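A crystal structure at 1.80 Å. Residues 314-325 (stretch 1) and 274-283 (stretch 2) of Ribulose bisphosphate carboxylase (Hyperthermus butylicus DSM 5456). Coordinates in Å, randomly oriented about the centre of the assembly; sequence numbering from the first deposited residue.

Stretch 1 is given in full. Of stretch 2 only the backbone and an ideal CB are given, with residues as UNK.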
ATOM      1  N   LEU A 314       4.972   2.233 -13.287  1.00 17.87           N
ATOM      2  CA  LEU A 314       3.541   1.944 -13.210  1.00 17.53           C
ATOM      3  C   LEU A 314       2.906   2.659 -12.014  1.00 17.01           C
ATOM      4  O   LEU A 314       1.755   3.126 -12.075  1.00 18.17           O
ATOM      5  CB  LEU A 314       3.355   0.418 -13.193  1.00 18.70           C
ATOM      6  CG  LEU A 314       1.912  -0.117 -12.985  1.00 18.90           C
ATOM      7  CD1 LEU A 314       1.029   0.388 -14.116  1.00 20.76           C
ATOM      8  CD2 LEU A 314       1.798  -1.636 -12.897  1.00 21.12           C
ATOM      9  N   VAL A 315       3.640   2.764 -10.905  1.00 16.57           N
ATOM     10  CA  VAL A 315       3.081   3.512  -9.785  1.00 18.89           C
ATOM     11  C   VAL A 315       2.793   4.958 -10.231  1.00 18.38           C
ATOM     12  O   VAL A 315       1.770   5.541  -9.868  1.00 17.61           O
ATOM     13  CB  VAL A 315       4.081   3.493  -8.620  1.00 19.69           C
ATOM     14  CG1 VAL A 315       3.645   4.493  -7.491  1.00 18.85           C
ATOM     15  CG2 VAL A 315       4.271   2.052  -8.091  1.00 17.57           C
ATOM     16  N   ALA A 316       3.717   5.560 -10.992  1.00 15.90           N
ATOM     17  CA  ALA A 316       3.501   6.919 -11.488  1.00 16.41           C
ATOM     18  C   ALA A 316       2.312   7.008 -12.441  1.00 23.68           C
ATOM     19  O   ALA A 316       1.497   7.949 -12.369  1.00 20.39           O
ATOM     20  CB  ALA A 316       4.783   7.468 -12.201  1.00 17.17           C
ATOM     21  N   LYS A 317       2.156   6.021 -13.312  1.00 20.36           N
ATOM     22  CA  LYS A 317       0.993   6.008 -14.202  1.00 20.45           C
ATOM     23  C   LYS A 317      -0.318   5.893 -13.419  1.00 22.44           C
ATOM     24  O   LYS A 317      -1.293   6.614 -13.697  1.00 20.86           O
ATOM     25  CB  LYS A 317       1.179   4.838 -15.176  1.00 30.05           C
ATOM     26  CG  LYS A 317      -0.020   4.505 -15.965  1.00 40.06           C
ATOM     27  CD  LYS A 317       0.302   3.309 -16.847  1.00 43.36           C
ATOM     28  CE  LYS A 317       0.627   3.752 -18.207  1.00 36.06           C
ATOM     29  NZ  LYS A 317       0.602   2.652 -19.216  1.00 29.01           N
ATOM     30  N   LEU A 318      -0.349   5.057 -12.384  1.00 17.85           N
ATOM     31  CA  LEU A 318      -1.591   4.941 -11.597  1.00 18.52           C
ATOM     32  C   LEU A 318      -1.848   6.234 -10.817  1.00 17.49           C
ATOM     33  O   LEU A 318      -2.989   6.626 -10.627  1.00 20.17           O
ATOM     34  CB  LEU A 318      -1.488   3.751 -10.626  1.00 20.69           C
ATOM     35  CG  LEU A 318      -1.392   2.352 -11.301  1.00 19.75           C
ATOM     36  CD1 LEU A 318      -1.028   1.290 -10.219  1.00 18.65           C
ATOM     37  CD2 LEU A 318      -2.698   1.982 -11.876  1.00 20.89           C
ATOM     38  N   ALA A 319      -0.785   6.868 -10.305  1.00 19.95           N
ATOM     39  CA  ALA A 319      -0.952   8.157  -9.616  1.00 19.82           C
ATOM     40  C   ALA A 319      -1.546   9.237 -10.533  1.00 19.28           C
ATOM     41  O   ALA A 319      -2.427  10.011 -10.128  1.00 20.04           O
ATOM     42  CB  ALA A 319       0.410   8.605  -9.087  1.00 20.96           C
ATOM     43  N   ARG A 320      -1.138   9.243 -11.798  1.00 19.88           N
ATOM     44  CA  ARG A 320      -1.685  10.200 -12.740  1.00 24.34           C
ATOM     45  C   ARG A 320      -3.152   9.893 -13.039  1.00 27.92           C
ATOM     46  O   ARG A 320      -3.991  10.794 -13.088  1.00 23.28           O
ATOM     47  CB  ARG A 320      -0.854  10.147 -14.016  1.00 21.67           C
ATOM     48  CG  ARG A 320      -1.461  11.061 -15.109  1.00 23.84           C
ATOM     49  CD  ARG A 320      -0.448  11.160 -16.317  1.00 24.85           C
ATOM     50  NE  ARG A 320      -1.011  12.019 -17.393  1.00 27.21           N
ATOM     51  CZ  ARG A 320      -0.467  12.180 -18.603  1.00 28.82           C
ATOM     52  NH1 ARG A 320       0.646  11.526 -18.917  1.00 28.40           N
ATOM     53  NH2 ARG A 320      -1.061  12.967 -19.516  1.00 31.20           N
ATOM     54  N   MET A 321      -3.480   8.614 -13.218  1.00 22.95           N
ATOM     55  CA  MET A 321      -4.896   8.243 -13.398  1.00 26.24           C
ATOM     56  C   MET A 321      -5.750   8.652 -12.199  1.00 25.46           C
ATOM     57  O   MET A 321      -6.844   9.220 -12.354  1.00 24.49           O
ATOM     58  CB  MET A 321      -4.967   6.723 -13.595  1.00 27.07           C
ATOM     59  CG  MET A 321      -4.354   6.294 -14.895  1.00 29.25           C
ATOM     60  SD  MET A 321      -4.094   4.493 -14.937  1.00 30.97           S
ATOM     61  CE  MET A 321      -5.816   4.157 -14.657  1.00 27.77           C
ATOM     62  N   ALA A 322      -5.245   8.377 -10.987  1.00 21.66           N
ATOM     63  CA  ALA A 322      -6.036   8.612  -9.779  1.00 22.67           C
ATOM     64  C   ALA A 322      -6.193  10.086  -9.521  1.00 25.55           C
ATOM     65  O   ALA A 322      -7.220  10.510  -8.959  1.00 29.82           O
ATOM     66  CB  ALA A 322      -5.382   7.944  -8.559  1.00 20.91           C
ATOM     67  N   GLY A 323      -5.200  10.882  -9.934  1.00 25.31           N
ATOM     68  CA  GLY A 323      -5.412  12.313  -9.967  1.00 25.24           C
ATOM     69  C   GLY A 323      -4.447  13.161  -9.179  1.00 24.72           C
ATOM     70  O   GLY A 323      -4.815  14.300  -8.863  1.00 29.81           O
ATOM     71  N   VAL A 324      -3.165  12.733  -8.975  1.00 22.15           N
ATOM     72  CA  VAL A 324      -2.184  13.710  -8.475  1.00 20.48           C
ATOM     73  C   VAL A 324      -1.901  14.745  -9.556  1.00 26.08           C
ATOM     74  O   VAL A 324      -2.009  14.477 -10.766  1.00 28.00           O
ATOM     75  CB  VAL A 324      -0.887  13.028  -7.987  1.00 22.98           C
ATOM     76  CG1 VAL A 324      -1.242  11.850  -6.975  1.00 20.47           C
ATOM     77  CG2 VAL A 324      -0.109  12.513  -9.129  1.00 21.47           C
ATOM     78  N   ASP A 325      -1.564  15.961  -9.120  1.00 22.82           N
ATOM     79  CA  ASP A 325      -1.065  16.972 -10.048  1.00 24.09           C
ATOM     80  C   ASP A 325       0.449  17.037 -10.073  1.00 23.18           C
ATOM     81  O   ASP A 325       1.027  17.608 -11.022  1.00 25.82           O
ATOM     82  CB  ASP A 325      -1.572  18.344  -9.670  1.00 25.48           C
ATOM     83  CG  ASP A 325      -3.090  18.426  -9.760  1.00 27.89           C
ATOM     84  OD1 ASP A 325      -3.588  18.463 -10.889  1.00 31.25           O
ATOM     85  OD2 ASP A 325      -3.739  18.338  -8.707  1.00 31.46           O
ATOM     86  N   UNK A 274      -3.203   5.302   1.195  1.00 18.58           N
ATOM     87  CA  UNK A 274      -3.748   4.285   0.328  1.00 19.43           C
ATOM     88  C   UNK A 274      -4.473   4.877  -0.894  1.00 22.50           C
ATOM     89  O   UNK A 274      -4.779   6.065  -0.958  1.00 21.39           O
ATOM     90  CB  UNK A 274      -4.703   3.396   1.126  1.00 19.43           C
ATOM     91  N   UNK A 275      -4.647   4.029  -1.904  1.00 18.28           N
ATOM     92  CA  UNK A 275      -5.254   4.479  -3.164  1.00 20.56           C
ATOM     93  C   UNK A 275      -6.659   5.001  -2.959  1.00 21.02           C
ATOM     94  O   UNK A 275      -7.043   5.975  -3.596  1.00 20.64           O
ATOM     95  CB  UNK A 275      -5.276   3.338  -4.183  1.00 20.56           C
ATOM     96  N   UNK A 276      -7.459   4.353  -2.104  1.00 18.39           N
ATOM     97  CA  UNK A 276      -8.812   4.873  -1.939  1.00 19.56           C
ATOM     98  C   UNK A 276      -8.769   6.269  -1.326  1.00 20.09           C
ATOM     99  O   UNK A 276      -9.578   7.155  -1.695  1.00 24.31           O
ATOM    100  CB  UNK A 276      -9.649   3.933  -1.069  1.00 19.56           C
ATOM    101  N   UNK A 277      -7.862   6.500  -0.390  1.00 21.29           N
ATOM    102  CA  UNK A 277      -7.728   7.850   0.184  1.00 21.08           C
ATOM    103  C   UNK A 277      -7.357   8.860  -0.886  1.00 23.17           C
ATOM    104  O   UNK A 277      -7.855  10.016  -0.885  1.00 23.27           O
ATOM    105  CB  UNK A 277      -6.678   7.863   1.296  1.00 21.08           C
ATOM    106  N   UNK A 278      -6.445   8.481  -1.776  1.00 20.07           N
ATOM    107  CA  UNK A 278      -6.057   9.421  -2.846  1.00 20.36           C
ATOM    108  C   UNK A 278      -7.248   9.720  -3.736  1.00 23.13           C
ATOM    109  O   UNK A 278      -7.517  10.894  -4.062  1.00 22.61           O
ATOM    110  CB  UNK A 278      -4.906   8.857  -3.682  1.00 20.36           C
ATOM    111  N   UNK A 279      -8.011   8.666  -4.140  1.00 20.99           N
ATOM    112  CA  UNK A 279      -9.153   8.953  -5.022  1.00 24.17           C
ATOM    113  C   UNK A 279     -10.207   9.799  -4.312  1.00 31.24           C
ATOM    114  O   UNK A 279     -10.894  10.607  -4.962  1.00 27.18           O
ATOM    115  CB  UNK A 279      -9.783   7.650  -5.518  1.00 24.17           C
ATOM    116  N   UNK A 280     -10.405   9.575  -3.000  1.00 25.24           N
ATOM    117  CA  UNK A 280     -11.312  10.432  -2.226  1.00 27.46           C
ATOM    118  C   UNK A 280     -10.795  11.872  -2.150  1.00 27.40           C
ATOM    119  O   UNK A 280     -11.572  12.832  -2.321  1.00 29.83           O
ATOM    120  CB  UNK A 280     -11.494   9.870  -0.815  1.00 27.46           C
ATOM    121  N   UNK A 281      -9.490  12.044  -1.911  1.00 25.00           N
ATOM    122  CA  UNK A 281      -8.924  13.410  -1.933  1.00 28.71           C
ATOM    123  C   UNK A 281      -9.131  14.065  -3.295  1.00 29.09           C
ATOM    124  O   UNK A 281      -9.406  15.284  -3.378  1.00 29.63           O
ATOM    125  CB  UNK A 281      -7.432  13.380  -1.594  1.00 28.71           C
ATOM    126  N   UNK A 282      -9.119  13.266  -4.365  1.00 29.07           N
ATOM    127  CA  UNK A 282      -9.299  13.832  -5.696  1.00 29.70           C
ATOM    128  C   UNK A 282     -10.727  14.325  -5.879  1.00 28.98           C
ATOM    129  O   UNK A 282     -10.964  15.385  -6.497  1.00 30.63           O
ATOM    130  CB  UNK A 282      -8.952  12.800  -6.771  1.00 29.70           C
ATOM    131  N   UNK A 283     -11.701  13.615  -5.301  1.00 29.58           N
ATOM    132  CA  UNK A 283     -13.060  14.140  -5.346  1.00 32.30           C
ATOM    133  C   UNK A 283     -13.192  15.410  -4.538  1.00 36.39           C
ATOM    134  O   UNK A 283     -13.944  16.315  -4.932  1.00 36.51           O
ATOM    135  CB  UNK A 283     -14.054  13.095  -4.836  1.00 32.30           C
TER

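Two helices, 314-322 and 275-283, run at 34° between their N-to-C directions, with axes 10.3 Å apart at closest approach. The CA atoms of A322 and position 279 lie 5.7 Å apart, so contact should concentrate near the end of the first helix.

Position 274 has phi/psi of 112/161 and sits at the N-cap, just before the helix. Its ideal CB has nothing of stretch 1 within 5.5 Å, so the argument rests on backbone alone: positive phi favours glycine. The residue is G274, and its O accepts a helical hydrogen bond from the backbone N of position 278, at 3.0 Å.

At 275 the CA-to-CB bond points sideways, and again no atom of stretch 1 lies within 5.5 Å of the ideal CB. A short side chain would fall short of the apolar hollow formed by V315, L318, A319 and A322; a long apolar one, such as methionine, phenylalanine or tryptophan, could reach it. The residue is W275. With chi1 at -70° (m), its ring enters this hollow as a knob. CH2 lies 3.7 Å from L318 CB and 3.8 Å from A319 N, while CZ3 is 4.3 Å from A322 CB. V315 O approaches the ring edge, near its plane, 4.0 Å from CH2. That carbonyl already accepts the helical bond from A319 N.

Positions 276 and 277 are out of reach of stretch 1, which therefore leaves their side chains undetermined; both are alanine, A276 and A277.

Position 278 points toward stretch 1, its ideal CB 5.0 Å from A322 CB. The methyl of A322 and the side chain of V324 offer apolar surface, and the gap suits a medium-sized aliphatic group such as leucine, isoleucine or methionine. L278 fills it: CD2 packs 3.6 Å from A322 CB, and CD1 3.8 Å from V324 CG1.

Position 279 points sideways, its ideal CB 5.2 Å from A322 O. A longer chain could lie against the A322 methyl, and a polar end could exploit the nearby carbonyl, directly or through water. The residue is Q279. Its CG lies 4.1 Å from A322 CB, and its NE2 donates to a water at 2.9 Å, which in turn donates to A322 O at 2.8 Å from the water oxygen.

Positions 280 and 281 are out of reach and unconstrained by stretch 1; they are H280 and A281.

Position 282 points toward stretch 1, with its ideal CB 3.6 Å from A322 O and 4.8 Å from G323 CA. The nearby glycine leaves room for a flexible chain, so lysine, arginine, glutamine or methionine would be plausible. R282 extends past the turn, CG 3.4 Å from A322 O and CD 3.7 Å from G323 O. The fit is reciprocal: an ideal CB on G323 would lie 2.7 Å from R282 CD, a clash. The phi/psi of G323, 123/29, independently calls for glycine. The guanidinium is hydrogen-bonded elsewhere in the structure.

Position 283 is out of reach, so stretch 1 sets no preference; it is E283.

Stretch 2 (274-283) GWAALQHARE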
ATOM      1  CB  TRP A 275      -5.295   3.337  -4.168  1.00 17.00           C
ATOM      2  CG  TRP A 275      -3.897   2.999  -4.641  1.00 19.06           C
ATOM      3  CD1 TRP A 275      -3.213   1.846  -4.372  1.00 22.76           C
ATOM      4  CD2 TRP A 275      -3.078   3.778  -5.486  1.00 20.02           C
ATOM      5  NE1 TRP A 275      -1.962   1.891  -5.013  1.00 24.55           N
ATOM      6  CE2 TRP A 275      -1.865   3.064  -5.692  1.00 23.26           C
ATOM      7  CE3 TRP A 275      -3.250   5.018  -6.125  1.00 20.16           C
ATOM      8  CZ2 TRP A 275      -0.817   3.551  -6.547  1.00 19.60           C
ATOM      9  CZ3 TRP A 275      -2.171   5.527  -6.943  1.00 20.24           C
ATOM     10  CH2 TRP A 275      -1.000   4.782  -7.116  1.00 20.18           C
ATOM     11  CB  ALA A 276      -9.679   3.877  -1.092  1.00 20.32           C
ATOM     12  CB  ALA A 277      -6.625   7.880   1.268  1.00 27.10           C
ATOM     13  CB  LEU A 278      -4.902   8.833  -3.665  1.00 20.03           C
ATOM     14  CG  LEU A 278      -4.556   9.594  -4.946  1.00 23.02           C
ATOM     15  CD1 LEU A 278      -4.188  11.125  -4.642  1.00 21.66           C
ATOM     16  CD2 LEU A 278      -3.373   8.863  -5.699  1.00 21.65           C
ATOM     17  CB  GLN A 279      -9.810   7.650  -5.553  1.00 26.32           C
ATOM     18  CG  GLN A 279      -8.780   6.857  -6.440  1.00 21.50           C
ATOM     19  CD  GLN A 279      -9.471   5.819  -7.287  1.00 28.96           C
ATOM     20  OE1 GLN A 279      -9.595   4.652  -6.893  1.00 28.00           O
ATOM     21  NE2 GLN A 279     -10.006   6.265  -8.446  1.00 29.98           N
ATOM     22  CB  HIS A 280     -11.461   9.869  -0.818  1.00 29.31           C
ATOM     23  CG  HIS A 280     -12.592  10.493  -0.032  1.00 31.61           C
ATOM     24  ND1 HIS A 280     -13.882  10.591  -0.514  1.00 39.77           N
ATOM     25  CD2 HIS A 280     -12.618  11.017   1.213  1.00 34.64           C
ATOM     26  CE1 HIS A 280     -14.648  11.178   0.389  1.00 39.18           C
ATOM     27  NE2 HIS A 280     -13.899  11.458   1.445  1.00 35.42           N
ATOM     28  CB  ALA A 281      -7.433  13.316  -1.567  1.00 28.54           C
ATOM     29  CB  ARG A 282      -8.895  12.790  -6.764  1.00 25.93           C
ATOM     30  CG  ARG A 282      -9.188  13.195  -8.193  1.00 26.90           C
ATOM     31  CD  ARG A 282      -8.491  14.547  -8.595  1.00 27.36           C
ATOM     32  NE  ARG A 282      -8.753  14.835  -9.991  1.00 28.90           N
ATOM     33  CZ  ARG A 282      -9.837  15.471 -10.420  1.00 36.44           C
ATOM     34  NH1 ARG A 282     -10.725  15.958  -9.544  1.00 32.51           N
ATOM     35  NH2 ARG A 282     -10.008  15.698 -11.728  1.00 33.17           N
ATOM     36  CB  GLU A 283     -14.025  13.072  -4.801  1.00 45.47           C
ATOM     37  CG  GLU A 283     -14.359  12.004  -5.800  1.00 51.59           C
ATOM     38  CD  GLU A 283     -15.411  10.997  -5.302  1.00 64.68           C
ATOM     39  OE1 GLU A 283     -16.072  10.333  -6.148  1.00 63.95           O
ATOM     40  OE2 GLU A 283     -15.535  10.854  -4.062  1.00 66.11           O
TER
HETATM   41  O   HOH W   1      -9.611   9.118  -8.717  1.00 27.96           O
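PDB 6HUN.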